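Local coordinates for protein LST4 (Kluyveromyces lactis, PDB 4ZY8) that is probably required, as a longin-domain-containing whole, for extracellular amino acid uptake and for protein trafficking from the Golgi to the plasma membrane, at residues R84-I98 against S118-L132. Numbering follows the deposited sequence.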
ATOM      1  N   ARG A  84       3.254   2.594  -0.920  1.00 32.81           N
ATOM      2  CA  ARG A  84       4.493   2.483  -0.162  1.00 30.49           C
ATOM      3  C   ARG A  84       5.100   1.122  -0.455  1.00 34.30           C
ATOM      4  O   ARG A  84       4.473   0.093  -0.190  1.00 29.66           O
ATOM      5  CB  ARG A  84       4.230   2.638   1.338  1.00 27.93           C
ATOM      6  CG  ARG A  84       5.341   2.117   2.279  1.00 35.70           C
ATOM      7  CD  ARG A  84       6.633   2.947   2.211  1.00 35.16           C
ATOM      8  NE  ARG A  84       6.396   4.387   2.431  1.00 28.56           N
ATOM      9  CZ  ARG A  84       6.519   5.034   3.588  1.00 29.32           C
ATOM     10  NH1 ARG A  84       6.877   4.394   4.702  1.00 29.66           N
ATOM     11  NH2 ARG A  84       6.279   6.342   3.623  1.00 29.17           N
ATOM     12  N   ILE A  85       6.319   1.092  -0.974  1.00 31.31           N
ATOM     13  CA  ILE A  85       6.925  -0.194  -1.272  1.00 30.90           C
ATOM     14  C   ILE A  85       8.262  -0.253  -0.521  1.00 32.39           C
ATOM     15  O   ILE A  85       8.964   0.737  -0.436  1.00 35.27           O
ATOM     16  CB  ILE A  85       7.058  -0.398  -2.809  1.00 39.85           C
ATOM     17  CG1 ILE A  85       7.452  -1.822  -3.172  1.00 46.22           C
ATOM     18  CG2 ILE A  85       7.961   0.647  -3.460  1.00 41.35           C
ATOM     19  CD1 ILE A  85       7.142  -2.132  -4.623  1.00 47.42           C
ATOM     20  N   PHE A  86       8.552  -1.379   0.118  1.00 26.97           N
ATOM     21  CA  PHE A  86       9.747  -1.507   0.953  1.00 31.56           C
ATOM     22  C   PHE A  86      10.274  -2.927   0.961  1.00 33.86           C
ATOM     23  O   PHE A  86       9.566  -3.858   0.581  1.00 29.37           O
ATOM     24  CB  PHE A  86       9.469  -1.063   2.394  1.00 36.83           C
ATOM     25  CG  PHE A  86       8.322  -1.789   3.049  1.00 34.68           C
ATOM     26  CD1 PHE A  86       7.021  -1.362   2.855  1.00 33.85           C
ATOM     27  CD2 PHE A  86       8.554  -2.872   3.882  1.00 30.84           C
ATOM     28  CE1 PHE A  86       5.953  -2.025   3.454  1.00 31.52           C
ATOM     29  CE2 PHE A  86       7.499  -3.539   4.489  1.00 32.75           C
ATOM     30  CZ  PHE A  86       6.189  -3.109   4.269  1.00 32.09           C
ATOM     31  N   TYR A  87      11.495  -3.095   1.421  1.00 33.67           N
ATOM     32  CA  TYR A  87      12.134  -4.385   1.511  1.00 39.35           C
ATOM     33  C   TYR A  87      12.102  -4.940   2.927  1.00 39.09           C
ATOM     34  O   TYR A  87      12.151  -4.195   3.866  1.00 40.65           O
ATOM     35  CB  TYR A  87      13.579  -4.269   1.043  1.00 41.65           C
ATOM     36  CG  TYR A  87      13.731  -3.935  -0.406  1.00 43.99           C
ATOM     37  CD1 TYR A  87      13.745  -2.634  -0.831  1.00 42.19           C
ATOM     38  CD2 TYR A  87      13.859  -4.925  -1.349  1.00 41.63           C
ATOM     39  CE1 TYR A  87      13.868  -2.327  -2.146  1.00 46.28           C
ATOM     40  CE2 TYR A  87      13.992  -4.626  -2.673  1.00 40.65           C
ATOM     41  CZ  TYR A  87      13.995  -3.320  -3.068  1.00 48.27           C
ATOM     42  OH  TYR A  87      14.129  -3.010  -4.373  1.00 41.16           O
ATOM     43  N   LEU A  88      12.076  -6.254   3.076  1.00 38.36           N
ATOM     44  CA  LEU A  88      12.087  -6.844   4.400  1.00 41.16           C
ATOM     45  C   LEU A  88      13.300  -6.434   5.175  1.00 47.85           C
ATOM     46  O   LEU A  88      13.228  -6.191   6.335  1.00 51.01           O
ATOM     47  CB  LEU A  88      11.982  -8.354   4.352  1.00 46.80           C
ATOM     48  CG  LEU A  88      12.478  -9.133   5.581  1.00 57.60           C
ATOM     49  CD1 LEU A  88      12.069  -8.562   6.919  1.00 43.18           C
ATOM     50  CD2 LEU A  88      12.183 -10.609   5.510  1.00 49.56           C
ATOM     51  N   ASN A  89      14.429  -6.387   4.513  1.00 46.16           N
ATOM     52  CA  ASN A  89      15.662  -5.998   5.153  1.00 42.88           C
ATOM     53  C   ASN A  89      16.726  -5.701   4.109  1.00 41.04           C
ATOM     54  O   ASN A  89      16.463  -5.774   2.909  1.00 41.81           O
ATOM     55  CB  ASN A  89      16.139  -7.103   6.110  1.00 47.55           C
ATOM     56  CG  ASN A  89      16.211  -8.472   5.444  1.00 55.00           C
ATOM     57  OD1 ASN A  89      16.974  -8.664   4.501  1.00 53.48           O
ATOM     58  ND2 ASN A  89      15.426  -9.433   5.946  1.00 50.77           N
ATOM     59  N   GLU A  90      17.918  -5.355   4.582  1.00 41.44           N
ATOM     60  CA  GLU A  90      19.045  -4.985   3.731  1.00 47.40           C
ATOM     61  C   GLU A  90      19.384  -6.076   2.732  1.00 43.39           C
ATOM     62  O   GLU A  90      19.706  -5.814   1.567  1.00 44.11           O
ATOM     63  CB  GLU A  90      20.283  -4.744   4.591  1.00 52.21           C
ATOM     64  N   LYS A  91      19.293  -7.311   3.207  1.00 42.19           N
ATOM     65  CA  LYS A  91      19.743  -8.451   2.438  1.00 44.10           C
ATOM     66  C   LYS A  91      18.708  -8.918   1.435  1.00 44.17           C
ATOM     67  O   LYS A  91      19.035  -9.654   0.511  1.00 49.78           O
ATOM     68  CB  LYS A  91      20.106  -9.598   3.388  1.00 40.43           C
ATOM     69  N   SER A  92      17.479  -8.435   1.560  1.00 41.10           N
ATOM     70  CA  SER A  92      16.396  -8.984   0.755  1.00 37.50           C
ATOM     71  C   SER A  92      16.229  -8.307  -0.597  1.00 42.22           C
ATOM     72  O   SER A  92      16.457  -7.117  -0.731  1.00 41.09           O
ATOM     73  CB  SER A  92      15.082  -8.886   1.533  1.00 42.47           C
ATOM     74  OG  SER A  92      14.003  -9.350   0.751  1.00 50.30           O
ATOM     75  N   THR A  93      15.793  -9.079  -1.587  1.00 37.03           N
ATOM     76  CA  THR A  93      15.516  -8.548  -2.915  1.00 44.91           C
ATOM     77  C   THR A  93      13.999  -8.473  -3.152  1.00 39.13           C
ATOM     78  O   THR A  93      13.540  -7.968  -4.179  1.00 45.79           O
ATOM     79  CB  THR A  93      16.169  -9.419  -4.016  1.00 46.91           C
ATOM     80  OG1 THR A  93      15.603 -10.734  -3.976  1.00 52.55           O
ATOM     81  CG2 THR A  93      17.662  -9.542  -3.780  1.00 49.88           C
ATOM     82  N   LEU A  94      13.236  -8.997  -2.202  1.00 39.29           N
ATOM     83  CA  LEU A  94      11.776  -9.075  -2.313  1.00 42.86           C
ATOM     84  C   LEU A  94      11.074  -7.844  -1.744  1.00 43.77           C
ATOM     85  O   LEU A  94      11.408  -7.391  -0.655  1.00 44.40           O
ATOM     86  CB  LEU A  94      11.266 -10.335  -1.602  1.00 40.74           C
ATOM     87  CG  LEU A  94      11.763 -11.688  -2.130  1.00 52.71           C
ATOM     88  CD1 LEU A  94      11.053 -12.817  -1.420  1.00 54.39           C
ATOM     89  CD2 LEU A  94      11.504 -11.783  -3.624  1.00 48.39           C
ATOM     90  N   ARG A  95      10.050  -7.359  -2.436  1.00 47.49           N
ATOM     91  CA  ARG A  95       9.368  -6.142  -2.016  1.00 41.77           C
ATOM     92  C   ARG A  95       7.977  -6.416  -1.438  1.00 44.68           C
ATOM     93  O   ARG A  95       7.299  -7.376  -1.831  1.00 37.94           O
ATOM     94  CB  ARG A  95       9.254  -5.177  -3.201  1.00 46.25           C
ATOM     95  CG  ARG A  95      10.585  -4.600  -3.658  1.00 46.74           C
ATOM     96  CD  ARG A  95      10.440  -3.776  -4.920  1.00 45.16           C
ATOM     97  NE  ARG A  95       9.956  -4.585  -6.027  1.00 49.60           N
ATOM     98  CZ  ARG A  95       9.560  -4.089  -7.191  1.00 55.78           C
ATOM     99  NH1 ARG A  95       9.595  -2.776  -7.395  1.00 60.28           N
ATOM    100  NH2 ARG A  95       9.138  -4.903  -8.154  1.00 57.96           N
ATOM    101  N   ILE A  96       7.597  -5.608  -0.452  1.00 34.02           N
ATOM    102  CA  ILE A  96       6.241  -5.592   0.064  1.00 33.53           C
ATOM    103  C   ILE A  96       5.627  -4.253  -0.305  1.00 35.63           C
ATOM    104  O   ILE A  96       6.288  -3.217  -0.207  1.00 32.16           O
ATOM    105  CB  ILE A  96       6.184  -5.777   1.583  1.00 33.90           C
ATOM    106  CG1 ILE A  96       6.681  -7.162   1.982  1.00 45.85           C
ATOM    107  CG2 ILE A  96       4.769  -5.577   2.090  1.00 37.11           C
ATOM    108  CD1 ILE A  96       6.675  -7.377   3.489  1.00 44.44           C
ATOM    109  N   ALA A  97       4.363  -4.259  -0.710  1.00 30.02           N
ATOM    110  CA  ALA A  97       3.697  -3.021  -1.062  1.00 30.41           C
ATOM    111  C   ALA A  97       2.411  -2.809  -0.260  1.00 34.74           C
ATOM    112  O   ALA A  97       1.625  -3.742  -0.010  1.00 28.82           O
ATOM    113  CB  ALA A  97       3.393  -2.978  -2.548  1.00 26.67           C
ATOM    114  N   ILE A  98       2.231  -1.565   0.159  1.00 28.70           N
ATOM    115  CA  ILE A  98       0.979  -1.110   0.741  1.00 29.66           C
ATOM    116  C   ILE A  98       0.415  -0.078  -0.221  1.00 29.76           C
ATOM    117  O   ILE A  98       0.981   1.013  -0.355  1.00 27.39           O
ATOM    118  CB  ILE A  98       1.178  -0.501   2.137  1.00 36.32           C
ATOM    119  CG1 ILE A  98       1.904  -1.504   3.038  1.00 26.43           C
ATOM    120  CG2 ILE A  98      -0.170  -0.054   2.725  1.00 32.93           C
ATOM    121  CD1 ILE A  98       2.272  -0.972   4.354  1.00 29.83           C
ATOM    122  N   SER A 118       2.496  10.042   4.822  1.00 26.97           N
ATOM    123  CA  SER A 118       3.798   9.368   4.786  1.00 29.70           C
ATOM    124  C   SER A 118       4.229   8.874   6.153  1.00 29.27           C
ATOM    125  O   SER A 118       4.747   7.763   6.309  1.00 30.28           O
ATOM    126  CB  SER A 118       4.866  10.314   4.235  1.00 32.27           C
ATOM    127  OG  SER A 118       6.122   9.689   4.298  1.00 39.64           O
ATOM    128  N   SER A 119       3.991   9.690   7.165  1.00 25.78           N
ATOM    129  CA  SER A 119       4.287   9.258   8.526  1.00 27.17           C
ATOM    130  C   SER A 119       3.372   8.077   8.988  1.00 24.77           C
ATOM    131  O   SER A 119       3.821   7.166   9.684  1.00 26.47           O
ATOM    132  CB  SER A 119       4.184  10.454   9.475  1.00 29.54           C
ATOM    133  OG  SER A 119       4.383  10.050  10.812  1.00 38.35           O
ATOM    134  N   PHE A 120       2.098   8.088   8.616  1.00 27.47           N
ATOM    135  CA  PHE A 120       1.217   6.960   8.949  1.00 29.42           C
ATOM    136  C   PHE A 120       1.620   5.686   8.170  1.00 26.40           C
ATOM    137  O   PHE A 120       1.504   4.580   8.674  1.00 26.64           O
ATOM    138  CB  PHE A 120      -0.240   7.303   8.652  1.00 24.00           C
ATOM    139  CG  PHE A 120      -0.826   8.348   9.573  1.00 27.21           C
ATOM    140  CD1 PHE A 120      -0.559   8.330  10.923  1.00 32.11           C
ATOM    141  CD2 PHE A 120      -1.660   9.339   9.077  1.00 30.44           C
ATOM    142  CE1 PHE A 120      -1.117   9.284  11.772  1.00 40.41           C
ATOM    143  CE2 PHE A 120      -2.214  10.311   9.934  1.00 33.99           C
ATOM    144  CZ  PHE A 120      -1.943  10.273  11.265  1.00 30.14           C
ATOM    145  N   LEU A 121       2.080   5.865   6.937  1.00 24.00           N
ATOM    146  CA  LEU A 121       2.565   4.742   6.144  1.00 26.58           C
ATOM    147  C   LEU A 121       3.810   4.155   6.790  1.00 25.30           C
ATOM    148  O   LEU A 121       3.963   2.925   6.801  1.00 27.18           O
ATOM    149  CB  LEU A 121       2.848   5.183   4.698  1.00 25.03           C
ATOM    150  CG  LEU A 121       1.571   5.398   3.881  1.00 26.85           C
ATOM    151  CD1 LEU A 121       1.842   6.010   2.526  1.00 30.20           C
ATOM    152  CD2 LEU A 121       0.780   4.072   3.715  1.00 29.23           C
ATOM    153  N   ASP A 122       4.661   4.988   7.373  1.00 24.33           N
ATOM    154  CA  ASP A 122       5.819   4.516   8.113  1.00 21.53           C
ATOM    155  C   ASP A 122       5.402   3.573   9.222  1.00 25.51           C
ATOM    156  O   ASP A 122       6.000   2.560   9.373  1.00 27.89           O
ATOM    157  CB  ASP A 122       6.642   5.619   8.766  1.00 28.14           C
ATOM    158  CG  ASP A 122       7.282   6.571   7.793  1.00 39.87           C
ATOM    159  OD1 ASP A 122       7.643   6.197   6.671  1.00 36.62           O
ATOM    160  OD2 ASP A 122       7.445   7.729   8.178  1.00 38.79           O
ATOM    161  N   GLN A 123       4.388   3.938   9.995  1.00 23.84           N
ATOM    162  CA  GLN A 123       3.912   3.066  11.074  1.00 25.68           C
ATOM    163  C   GLN A 123       3.414   1.739  10.467  1.00 25.75           C
ATOM    164  O   GLN A 123       3.735   0.667  10.972  1.00 27.71           O
ATOM    165  CB  GLN A 123       2.768   3.719  11.869  1.00 26.07           C
ATOM    166  CG  GLN A 123       3.009   5.156  12.342  1.00 33.01           C
ATOM    167  CD  GLN A 123       1.846   5.676  13.204  1.00 39.12           C
ATOM    168  OE1 GLN A 123       0.710   5.201  13.094  1.00 46.70           O
ATOM    169  NE2 GLN A 123       2.107   6.704  13.982  1.00 41.59           N
ATOM    170  N   CYS A 124       2.665   1.821   9.365  1.00 20.76           N
ATOM    171  CA  CYS A 124       2.174   0.595   8.685  1.00 22.97           C
ATOM    172  C   CYS A 124       3.323  -0.313   8.247  1.00 25.36           C
ATOM    173  O   CYS A 124       3.272  -1.543   8.432  1.00 28.32           O
ATOM    174  CB  CYS A 124       1.317   0.955   7.478  1.00 26.95           C
ATOM    175  SG  CYS A 124      -0.241   1.804   7.929  1.00 28.16           S
ATOM    176  N   GLU A 125       4.354   0.296   7.666  1.00 26.53           N
ATOM    177  CA  GLU A 125       5.563  -0.424   7.279  1.00 29.38           C
ATOM    178  C   GLU A 125       6.225  -1.071   8.505  1.00 27.07           C
ATOM    179  O   GLU A 125       6.552  -2.247   8.452  1.00 29.61           O
ATOM    180  CB  GLU A 125       6.546   0.508   6.542  1.00 29.72           C
ATOM    181  CG  GLU A 125       7.902  -0.118   6.240  1.00 38.51           C
ATOM    182  CD  GLU A 125       8.864   0.859   5.548  1.00 38.66           C
ATOM    183  OE1 GLU A 125       8.396   1.743   4.801  1.00 37.84           O
ATOM    184  OE2 GLU A 125      10.089   0.748   5.771  1.00 43.45           O
ATOM    185  N   ASN A 126       6.407  -0.330   9.605  1.00 25.36           N
ATOM    186  CA  ASN A 126       6.941  -0.922  10.852  1.00 28.23           C
ATOM    187  C   ASN A 126       6.134  -2.122  11.338  1.00 29.06           C
ATOM    188  O   ASN A 126       6.685  -3.077  11.881  1.00 25.86           O
ATOM    189  CB  ASN A 126       6.928   0.073  12.042  1.00 26.55           C
ATOM    190  CG  ASN A 126       7.890   1.232  11.863  1.00 34.73           C
ATOM    191  OD1 ASN A 126       8.856   1.138  11.105  1.00 34.22           O
ATOM    192  ND2 ASN A 126       7.657   2.317  12.619  1.00 33.50           N
ATOM    193  N   THR A 127       4.815  -2.035  11.189  1.00 23.48           N
ATOM    194  CA  THR A 127       3.923  -3.066  11.727  1.00 28.53           C
ATOM    195  C   THR A 127       4.081  -4.402  10.980  1.00 29.11           C
ATOM    196  O   THR A 127       4.197  -5.480  11.592  1.00 28.81           O
ATOM    197  CB  THR A 127       2.464  -2.586  11.679  1.00 30.22           C
ATOM    198  OG1 THR A 127       2.317  -1.451  12.545  1.00 26.84           O
ATOM    199  CG2 THR A 127       1.504  -3.695  12.154  1.00 32.47           C
ATOM    200  N   LEU A 128       4.090  -4.317   9.663  1.00 25.12           N
ATOM    201  CA  LEU A 128       4.248  -5.502   8.822  1.00 29.83           C
ATOM    202  C   LEU A 128       5.653  -6.110   8.997  1.00 33.01           C
ATOM    203  O   LEU A 128       5.813  -7.331   8.998  1.00 28.39           O
ATOM    204  CB  LEU A 128       3.980  -5.157   7.367  1.00 25.12           C
ATOM    205  CG  LEU A 128       2.542  -4.723   7.043  1.00 26.95           C
ATOM    206  CD1 LEU A 128       2.366  -4.416   5.558  1.00 25.99           C
ATOM    207  CD2 LEU A 128       1.483  -5.735   7.517  1.00 31.01           C
ATOM    208  N   LEU A 129       6.670  -5.257   9.150  1.00 33.42           N
ATOM    209  CA  LEU A 129       8.029  -5.755   9.376  1.00 34.06           C
ATOM    210  C   LEU A 129       8.154  -6.498  10.700  1.00 33.18           C
ATOM    211  O   LEU A 129       8.848  -7.503  10.784  1.00 38.18           O
ATOM    212  CB  LEU A 129       9.054  -4.608   9.328  1.00 30.83           C
ATOM    213  CG  LEU A 129       9.272  -4.023   7.929  1.00 32.04           C
ATOM    214  CD1 LEU A 129      10.236  -2.818   7.966  1.00 37.91           C
ATOM    215  CD2 LEU A 129       9.783  -5.126   6.989  1.00 32.98           C
ATOM    216  N   LYS A 130       7.457  -6.026  11.723  1.00 28.54           N
ATOM    217  CA  LYS A 130       7.461  -6.701  13.016  1.00 35.62           C
ATOM    218  C   LYS A 130       6.802  -8.076  12.962  1.00 39.47           C
ATOM    219  O   LYS A 130       7.193  -8.980  13.714  1.00 34.40           O
ATOM    220  CB  LYS A 130       6.793  -5.829  14.082  1.00 28.28           C
ATOM    221  CG  LYS A 130       7.691  -4.703  14.555  1.00 36.44           C
ATOM    222  CD  LYS A 130       8.773  -5.254  15.477  1.00 37.23           C
ATOM    223  CE  LYS A 130       9.690  -4.156  15.985  1.00 37.69           C
ATOM    224  NZ  LYS A 130      10.984  -4.729  16.479  1.00 38.99           N
ATOM    225  N   TYR A 131       5.786  -8.230  12.126  1.00 34.66           N
ATOM    226  CA  TYR A 131       5.174  -9.519  11.890  1.00 39.60           C
ATOM    227  C   TYR A 131       6.202 -10.483  11.357  1.00 41.03           C
ATOM    228  O   TYR A 131       6.281 -11.592  11.791  1.00 40.23           O
ATOM    229  CB  TYR A 131       3.987  -9.442  10.928  1.00 36.55           C
ATOM    230  CG  TYR A 131       3.505 -10.805  10.514  1.00 41.18           C
ATOM    231  CD1 TYR A 131       2.538 -11.461  11.223  1.00 49.14           C
ATOM    232  CD2 TYR A 131       4.101 -11.466   9.480  1.00 44.46           C
ATOM    233  CE1 TYR A 131       2.134 -12.720  10.869  1.00 51.33           C
ATOM    234  CE2 TYR A 131       3.703 -12.707   9.115  1.00 49.63           C
ATOM    235  CZ  TYR A 131       2.721 -13.327   9.818  1.00 53.04           C
ATOM    236  OH  TYR A 131       2.335 -14.553   9.459  1.00 51.09           O
ATOM    237  N   LEU A 132       6.963 -10.030  10.393  1.00 37.57           N
ATOM    238  CA  LEU A 132       7.980 -10.872   9.768  1.00 40.51           C
ATOM    239  C   LEU A 132       9.038 -11.302  10.784  1.00 47.46           C
ATOM    240  O   LEU A 132       9.495 -12.446  10.760  1.00 51.99           O
ATOM    241  CB  LEU A 132       8.615 -10.142   8.586  1.00 36.90           C
ATOM    242  CG  LEU A 132       7.573  -9.905   7.495  1.00 41.74           C
ATOM    243  CD1 LEU A 132       8.144  -9.130   6.346  1.00 42.86           C
ATOM    244  CD2 LEU A 132       7.032 -11.239   7.011  1.00 48.02           C
TER
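The Phe86 ring is sandwiched: Glu125 CG sits over the centre of one face, 3.5 Å from the ring centroid in a CH-pi contact, while Ile96 CB of the paired strand covers the opposite face nearer the rim. The Glu125 carboxylate lies nearly parallel to the ring, the planes 9° apart, over its CB-CG end, and Leu129 CD2 meets the ring edge 3.7 Å from Phe86 CE2. With chi1 at 56°, CG of Phe86 is tucked between its own backbone N and carbonyl carbon, which lays the ring face against the extended Glu125 chain.

The second flat group is the Arg84 guanidinium. Leu121 CB lies over the centre of one face, and the acids come to the edge: Asp122 OD1, met on its anti side, takes NH1 at 2.8 Å and, more weakly, NH2, while NH1 also bonds to Glu125 OE1 at 3.1 Å, the two planes 83° apart. Bends at chi2 and chi3 curl the arginine up to these acids, about one helical turn apart; NH2 adds a weak bond to Ser118 O. Arg84 NE makes a further salt bridge to Asp69, so three carboxylates share this buried charge.

The rest of the contact is aliphatic. Ile98 CD1 packs 3.6 Å from Leu128 CD1, and at the hairpin end Ile96 CD1 meets Leu132 CD1 tip to tip at 3.7 Å, with Leu88 CD1 4.0 Å from Leu132 CD1.

Helix 114-134 thus lies across one face of the antiparallel longin sheet, covering hairpin strands 79-87 and 95-103; helix 150-166 packs beside it against Leu121 and Cys124, strand 12-17 continues the floor under Leu128, and helix 47-55 covers Ile85 and Ala97 on the other face.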